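Local coordinates for mandelate racemase/muconate lactonizing enzyme family protein (Bradyrhizobium sp. ORS 278, PDB 3TOY), which belongs to the mandelate racemase/muconate lactonizing enzyme family of the enolase superfamily and holds a calcium ion in its barrel domain in this structure, at residues 233-247 and 259-272. Sequence-based numbering, arbitrary orientation.
With CA (calcium ion), chain E; CA (calcium ion), chain I; P4C (O-acetaldehydyl-hexaethylene glycol), chain R.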
loop_
_atom_site.group_PDB
_atom_site.type_symbol
_atom_site.label_atom_id
_atom_site.label_comp_id
_atom_site.label_asym_id
_atom_site.label_seq_id
_atom_site.Cartn_x
_atom_site.Cartn_y
_atom_site.Cartn_z
ATOM N N ILE A 233 10.914 25.413 2.932
ATOM C CA ILE A 233 11.822 24.509 3.637
ATOM C C ILE A 233 13.041 24.150 2.792
ATOM O O ILE A 233 14.166 24.140 3.292
ATOM C CB ILE A 233 11.092 23.227 4.148
ATOM C CG1 ILE A 233 10.056 23.621 5.215
ATOM C CG2 ILE A 233 12.122 22.210 4.671
ATOM C CD1 ILE A 233 9.107 22.443 5.642
ATOM N N ALA A 234 12.839 23.889 1.503
ATOM C CA ALA A 234 13.977 23.538 0.646
ATOM C C ALA A 234 14.994 24.685 0.570
ATOM O O ALA A 234 16.210 24.473 0.475
ATOM C CB ALA A 234 13.512 23.168 -0.735
ATOM N N ARG A 235 14.486 25.900 0.606
ATOM C CA ARG A 235 15.344 27.066 0.451
ATOM C C ARG A 235 16.060 27.382 1.762
ATOM O O ARG A 235 17.060 28.105 1.778
ATOM C CB ARG A 235 14.501 28.254 -0.019
ATOM C CG ARG A 235 13.891 28.008 -1.399
ATOM C CD ARG A 235 14.845 28.444 -2.524
ATOM N NE ARG A 235 14.995 29.898 -2.513
ATOM C CZ ARG A 235 14.238 30.737 -3.221
ATOM N NH1 ARG A 235 13.287 30.268 -4.025
ATOM N NH2 ARG A 235 14.430 32.052 -3.125
ATOM N N LEU A 236 15.545 26.848 2.865
ATOM C CA LEU A 236 16.147 27.093 4.183
ATOM C C LEU A 236 17.074 25.967 4.650
ATOM O O LEU A 236 17.693 26.050 5.728
ATOM C CB LEU A 236 15.058 27.279 5.240
ATOM C CG LEU A 236 14.183 28.520 5.084
ATOM C CD1 LEU A 236 12.949 28.445 5.985
ATOM C CD2 LEU A 236 15.020 29.771 5.382
ATOM N N ALA A 237 17.168 24.905 3.869
ATOM C CA ALA A 237 17.928 23.731 4.320
ATOM C C ALA A 237 19.445 23.984 4.484
ATOM O O ALA A 237 20.143 23.199 5.118
ATOM C CB ALA A 237 17.666 22.556 3.400
ATOM N N ASP A 238 19.951 25.081 3.940
ATOM C CA ASP A 238 21.378 25.399 4.048
ATOM C C ASP A 238 21.795 25.994 5.394
ATOM O O ASP A 238 22.974 26.244 5.625
ATOM C CB ASP A 238 21.795 26.363 2.934
ATOM C CG ASP A 238 21.947 25.671 1.597
ATOM O OD1 ASP A 238 22.283 24.467 1.585
ATOM O OD2 ASP A 238 21.726 26.330 0.559
ATOM N N TYR A 239 20.838 26.235 6.280
ATOM C CA TYR A 239 21.150 26.905 7.535
ATOM C C TYR A 239 21.219 25.969 8.730
ATOM O O TYR A 239 21.365 26.416 9.867
ATOM C CB TYR A 239 20.164 28.030 7.778
ATOM C CG TYR A 239 20.221 29.045 6.662
ATOM C CD1 TYR A 239 21.248 29.986 6.608
ATOM C CD2 TYR A 239 19.259 29.056 5.656
ATOM C CE1 TYR A 239 21.310 30.916 5.587
ATOM C CE2 TYR A 239 19.320 29.978 4.625
ATOM C CZ TYR A 239 20.353 30.903 4.599
ATOM O OH TYR A 239 20.417 31.826 3.579
ATOM N N ASP A 240 21.116 24.669 8.467
ATOM C CA ASP A 240 21.310 23.669 9.498
ATOM C C ASP A 240 20.292 23.825 10.641
ATOM O O ASP A 240 20.664 23.838 11.825
ATOM C CB ASP A 240 22.740 23.742 10.045
ATOM C CG ASP A 240 23.122 22.513 10.857
ATOM O OD1 ASP A 240 22.671 21.405 10.501
ATOM O OD2 ASP A 240 23.872 22.649 11.852
ATOM N N LEU A 241 19.014 23.947 10.282
ATOM C CA LEU A 241 17.939 24.030 11.281
ATOM C C LEU A 241 17.669 22.670 11.924
ATOM O O LEU A 241 17.761 21.636 11.277
ATOM C CB LEU A 241 16.659 24.564 10.628
ATOM C CG LEU A 241 16.841 25.916 9.954
ATOM C CD1 LEU A 241 15.536 26.364 9.305
ATOM C CD2 LEU A 241 17.300 26.897 11.024
ATOM N N THR A 242 17.324 22.675 13.207
ATOM C CA THR A 242 17.045 21.446 13.919
ATOM C C THR A 242 15.659 20.911 13.576
ATOM O O THR A 242 15.471 19.698 13.484
ATOM C CB THR A 242 17.179 21.698 15.431
ATOM O OG1 THR A 242 18.574 21.801 15.736
ATOM C CG2 THR A 242 16.548 20.562 16.256
ATOM N N TRP A 243 14.700 21.814 13.414
ATOM C CA TRP A 243 13.335 21.412 13.017
ATOM C C TRP A 243 12.528 22.571 12.469
ATOM O O TRP A 243 12.877 23.754 12.688
ATOM C CB TRP A 243 12.606 20.695 14.173
ATOM C CG TRP A 243 12.052 21.544 15.327
ATOM C CD1 TRP A 243 11.272 22.669 15.250
ATOM C CD2 TRP A 243 12.171 21.230 16.719
ATOM N NE1 TRP A 243 10.913 23.084 16.530
ATOM C CE2 TRP A 243 11.459 22.211 17.439
ATOM C CE3 TRP A 243 12.819 20.207 17.427
ATOM C CZ2 TRP A 243 11.389 22.204 18.827
ATOM C CZ3 TRP A 243 12.751 20.208 18.809
ATOM C CH2 TRP A 243 12.031 21.195 19.491
ATOM N N ILE A 244 11.513 22.229 11.676
ATOM C CA ILE A 244 10.514 23.184 11.210
ATOM C C ILE A 244 9.222 22.836 11.918
ATOM O O ILE A 244 8.736 21.698 11.799
ATOM C CB ILE A 244 10.268 23.008 9.712
ATOM C CG1 ILE A 244 11.585 23.243 8.950
ATOM C CG2 ILE A 244 9.151 23.948 9.253
ATOM C CD1 ILE A 244 12.020 24.737 8.899
ATOM N N GLU A 245 8.615 23.814 12.598
ATOM C CA GLU A 245 7.509 23.520 13.501
ATOM C C GLU A 245 6.178 24.026 12.927
ATOM O O GLU A 245 6.103 25.159 12.430
ATOM C CB GLU A 245 7.829 24.163 14.856
ATOM C CG GLU A 245 6.811 23.963 15.944
ATOM C CD GLU A 245 7.339 24.509 17.267
ATOM O OE1 GLU A 245 8.548 24.289 17.544
ATOM O OE2 GLU A 245 6.545 25.133 18.012
ATOM N N GLU A 246 5.144 23.177 12.991
ATOM C CA GLU A 246 3.800 23.479 12.462
ATOM C C GLU A 246 3.813 24.283 11.169
ATOM O O GLU A 246 3.330 25.414 11.132
ATOM C CB GLU A 246 2.949 24.183 13.527
ATOM C CG GLU A 246 2.522 23.268 14.680
ATOM C CD GLU A 246 1.388 23.880 15.508
ATOM O OE1 GLU A 246 1.504 25.068 15.874
ATOM O OE2 GLU A 246 0.382 23.193 15.772
ATOM N N PRO A 247 4.343 23.696 10.082
ATOM C CA PRO A 247 4.375 24.426 8.813
ATOM C C PRO A 247 2.985 24.755 8.297
ATOM O O PRO A 247 2.825 25.755 7.609
ATOM C CB PRO A 247 5.072 23.455 7.852
ATOM C CG PRO A 247 4.894 22.104 8.493
ATOM C CD PRO A 247 4.953 22.363 9.966
ATOM N N VAL A 259 4.253 17.393 3.601
ATOM C CA VAL A 259 5.456 18.217 3.817
ATOM C C VAL A 259 6.582 17.354 4.353
ATOM O O VAL A 259 7.722 17.407 3.865
ATOM C CB VAL A 259 5.167 19.387 4.782
ATOM C CG1 VAL A 259 6.466 20.190 5.104
ATOM C CG2 VAL A 259 4.097 20.311 4.180
ATOM N N ARG A 260 6.273 16.541 5.355
ATOM C CA ARG A 260 7.300 15.700 5.946
ATOM C C ARG A 260 7.979 14.812 4.903
ATOM O O ARG A 260 9.210 14.643 4.904
ATOM C CB ARG A 260 6.669 14.807 6.996
ATOM C CG ARG A 260 7.668 13.905 7.733
ATOM C CD ARG A 260 6.917 12.903 8.579
ATOM N NE ARG A 260 7.832 11.948 9.194
ATOM C CZ ARG A 260 7.467 10.728 9.587
ATOM N NH1 ARG A 260 6.223 10.327 9.413
ATOM N NH2 ARG A 260 8.346 9.907 10.145
ATOM N N GLU A 261 7.168 14.207 4.036
ATOM C CA GLU A 261 7.702 13.313 2.998
ATOM C C GLU A 261 8.738 13.980 2.081
ATOM O O GLU A 261 9.706 13.342 1.639
ATOM C CB GLU A 261 6.548 12.699 2.180
ATOM C CG GLU A 261 5.905 11.492 2.909
ATOM C CD GLU A 261 4.440 11.203 2.498
ATOM O OE1 GLU A 261 4.087 11.405 1.309
ATOM O OE2 GLU A 261 3.645 10.760 3.370
ATOM N N ARG A 262 8.538 15.257 1.804
ATOM C CA ARG A 262 9.410 15.999 0.888
ATOM C C ARG A 262 10.493 16.797 1.617
ATOM O O ARG A 262 11.451 17.266 1.004
ATOM C CB ARG A 262 8.534 16.968 0.078
ATOM C CG ARG A 262 7.692 16.271 -1.022
ATOM C CD ARG A 262 8.582 15.982 -2.229
ATOM N NE ARG A 262 8.052 16.583 -3.455
ATOM C CZ ARG A 262 8.537 17.684 -4.030
ATOM N NH1 ARG A 262 9.589 18.320 -3.514
ATOM N NH2 ARG A 262 7.969 18.151 -5.136
ATOM N N SER A 263 10.357 16.959 2.931
ATOM C CA SER A 263 11.294 17.841 3.675
ATOM C C SER A 263 12.631 17.183 4.018
ATOM O O SER A 263 12.675 16.043 4.483
ATOM C CB SER A 263 10.655 18.323 4.996
ATOM O OG SER A 263 11.574 19.172 5.683
ATOM N N GLU A 264 13.721 17.924 3.836
ATOM C CA GLU A 264 15.027 17.479 4.302
ATOM C C GLU A 264 15.303 17.963 5.745
ATOM O O GLU A 264 16.341 17.651 6.334
ATOM C CB GLU A 264 16.128 17.958 3.357
ATOM C CG GLU A 264 16.055 17.358 1.951
ATOM C CD GLU A 264 16.555 15.915 1.877
ATOM O OE1 GLU A 264 16.218 15.103 2.772
ATOM O OE2 GLU A 264 17.282 15.588 0.909
ATOM N N ILE A 265 14.370 18.717 6.309
ATOM C CA ILE A 265 14.486 19.165 7.704
ATOM C C ILE A 265 13.386 18.501 8.506
ATOM O O ILE A 265 12.261 18.415 8.024
ATOM C CB ILE A 265 14.303 20.705 7.809
ATOM C CG1 ILE A 265 15.242 21.419 6.817
ATOM C CG2 ILE A 265 14.538 21.169 9.265
ATOM C CD1 ILE A 265 15.071 22.985 6.789
ATOM N N PRO A 266 13.712 18.008 9.720
ATOM C CA PRO A 266 12.693 17.325 10.500
ATOM C C PRO A 266 11.491 18.229 10.743
ATOM O O PRO A 266 11.641 19.439 10.983
ATOM C CB PRO A 266 13.411 16.963 11.796
ATOM C CG PRO A 266 14.912 16.824 11.364
ATOM C CD PRO A 266 15.060 17.914 10.316
ATOM N N ILE A 267 10.302 17.636 10.687
ATOM C CA ILE A 267 9.063 18.370 10.912
ATOM C C ILE A 267 8.607 18.121 12.340
ATOM O O ILE A 267 8.508 16.971 12.768
ATOM C CB ILE A 267 7.972 17.865 9.950
ATOM C CG1 ILE A 267 8.399 18.133 8.507
ATOM C CG2 ILE A 267 6.634 18.540 10.231
ATOM C CD1 ILE A 267 8.728 19.658 8.199
ATOM N N GLN A 268 8.359 19.209 13.070
ATOM C CA GLN A 268 7.897 19.178 14.464
ATOM C C GLN A 268 6.436 19.665 14.508
ATOM O O GLN A 268 6.061 20.601 13.794
ATOM C CB GLN A 268 8.778 20.141 15.298
ATOM C CG GLN A 268 8.347 20.363 16.743
ATOM C CD GLN A 268 8.524 19.121 17.592
ATOM O OE1 GLN A 268 7.724 18.187 17.495
ATOM N NE2 GLN A 268 9.587 19.092 18.438
ATOM N N ALA A 269 5.620 19.022 15.339
ATOM C CA ALA A 269 4.210 19.405 15.466
ATOM C C ALA A 269 3.660 18.824 16.741
ATOM O O ALA A 269 4.358 18.124 17.447
ATOM C CB ALA A 269 3.382 18.933 14.244
ATOM N N GLY A 270 2.398 19.098 17.041
ATOM C CA GLY A 270 1.768 18.400 18.173
ATOM C C GLY A 270 1.264 19.282 19.306
ATOM O O GLY A 270 0.449 18.840 20.126
ATOM N N GLU A 271 1.691 20.535 19.340
ATOM C CA GLU A 271 1.311 21.376 20.492
ATOM C C GLU A 271 -0.171 21.697 20.486
ATOM O O GLU A 271 -0.706 22.175 21.484
ATOM C CB GLU A 271 2.110 22.681 20.503
ATOM C CG GLU A 271 1.629 23.735 19.491
ATOM C CD GLU A 271 2.694 24.794 19.253
ATOM O OE1 GLU A 271 3.838 24.422 18.949
ATOM O OE2 GLU A 271 2.391 25.998 19.359
ATOM N N ASN A 272 -0.843 21.457 19.359
ATOM C CA ASN A 272 -2.262 21.739 19.275
ATOM C C ASN A 272 -3.184 20.521 19.100
ATOM O O ASN A 272 -4.409 20.688 18.948
ATOM C CB ASN A 272 -2.523 22.816 18.198
ATOM C CG ASN A 272 -1.960 24.153 18.612
ATOM O OD1 ASN A 272 -2.200 24.573 19.733
ATOM N ND2 ASN A 272 -1.160 24.788 17.756
HETATM CA CA CA E . 4.807 26.584 18.481
HETATM CA CA CA I . 11.416 14.096 5.573
HETATM O O1 P4C R . 17.067 12.542 17.343
HETATM C C2 P4C R . 16.796 13.249 18.561
HETATM C C3 P4C R . 17.885 12.991 19.600
HETATM O O4 P4C R . 17.346 13.368 20.871
HETATM C C5 P4C R . 18.265 13.237 21.962
HETATM C C6 P4C R . 18.106 14.404 22.945
HETATM O O7 P4C R . 18.820 15.534 22.440
HETATM C C8 P4C R . 18.643 16.775 23.146
HETATM C C9 P4C R . 20.022 17.438 23.308
HETATM O O10 P4C R . 20.337 18.396 22.298
HETATM C C11 P4C R . 21.754 18.544 22.072
HETATM C C12 P4C R . 22.286 17.504 21.087
HETATM O O13 P4C R . 22.964 18.109 19.977
HETATM C C14 P4C R . 23.055 17.266 18.819
HETATM C C15 P4C R . 21.925 17.512 17.815
HETATM O O16 P4C R . 22.371 18.150 16.606
HETATM C C17 P4C R . 21.326 18.828 15.891
HETATM C C18 P4C R . 21.873 19.867 14.905
HETATM O O19 P4C R . 22.112 21.123 15.558
HETATM C C20 P4C R . 23.134 21.909 14.936
HETATM C C21 P4C R . 23.652 22.983 15.895
HETATM O O22 P4C R . 24.485 22.412 16.910
HETATM O O HOH W 1 0.038 20.566 16.499
HETATM O O HOH W 2 3.827 26.264 16.459
HETATM O O HOH W 3 11.735 12.554 4.038
HETATM O O HOH W 4 11.217 15.560 7.415
HETATM O O HOH W 5 5.850 27.252 20.599
HETATM O O HOH W 6 10.930 12.338 7.341
#
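W243 presents one indole face to Q268, whose CB sits 3.6 Å from the centroid of the five-membered ring and 13° off its normal, a CH-pi contact. The Q268 chain then bends at chi2 (68°) and carries its amide end over the outer part of the six-membered ring, turned steeply to it; the Y160 ring also meets the indole, nearly perpendicular to it. From the indole rim NE1 donates, tilted out of the ring plane, to the anti lone pair of E245 OE1 (2.8 Å), an oxygen that also forms a salt bridge with K188. The carboxylates of E246 and E271 stack with their planes 21° apart, while N272 ND2 donates to the syn lone pair of E246 OE2 at 3.0 Å; N272 OD1 turns to K297. The strands themselves pair in parallel: I244 N bonds P266 O, I244 O receives Q268 N (2.8 Å), and E246 N reaches Q268 O. On the I244 and I267 face, I265 CG2 packs on I244 CG1 (3.6 Å), and I233 CD1 lies 3.5 Å from V259 CG1, closing the helix-facing core of this beta-alpha-beta unit of the barrel. E245 OE2 and E271 OE1 stand 3.0 Å apart because both bind calcium, E271 through both oxygens, with D219 completing the protein ligands. The metal probably offsets the charge of this carboxylate cluster, and water 2 links it to E246 OE1, a second-shell group.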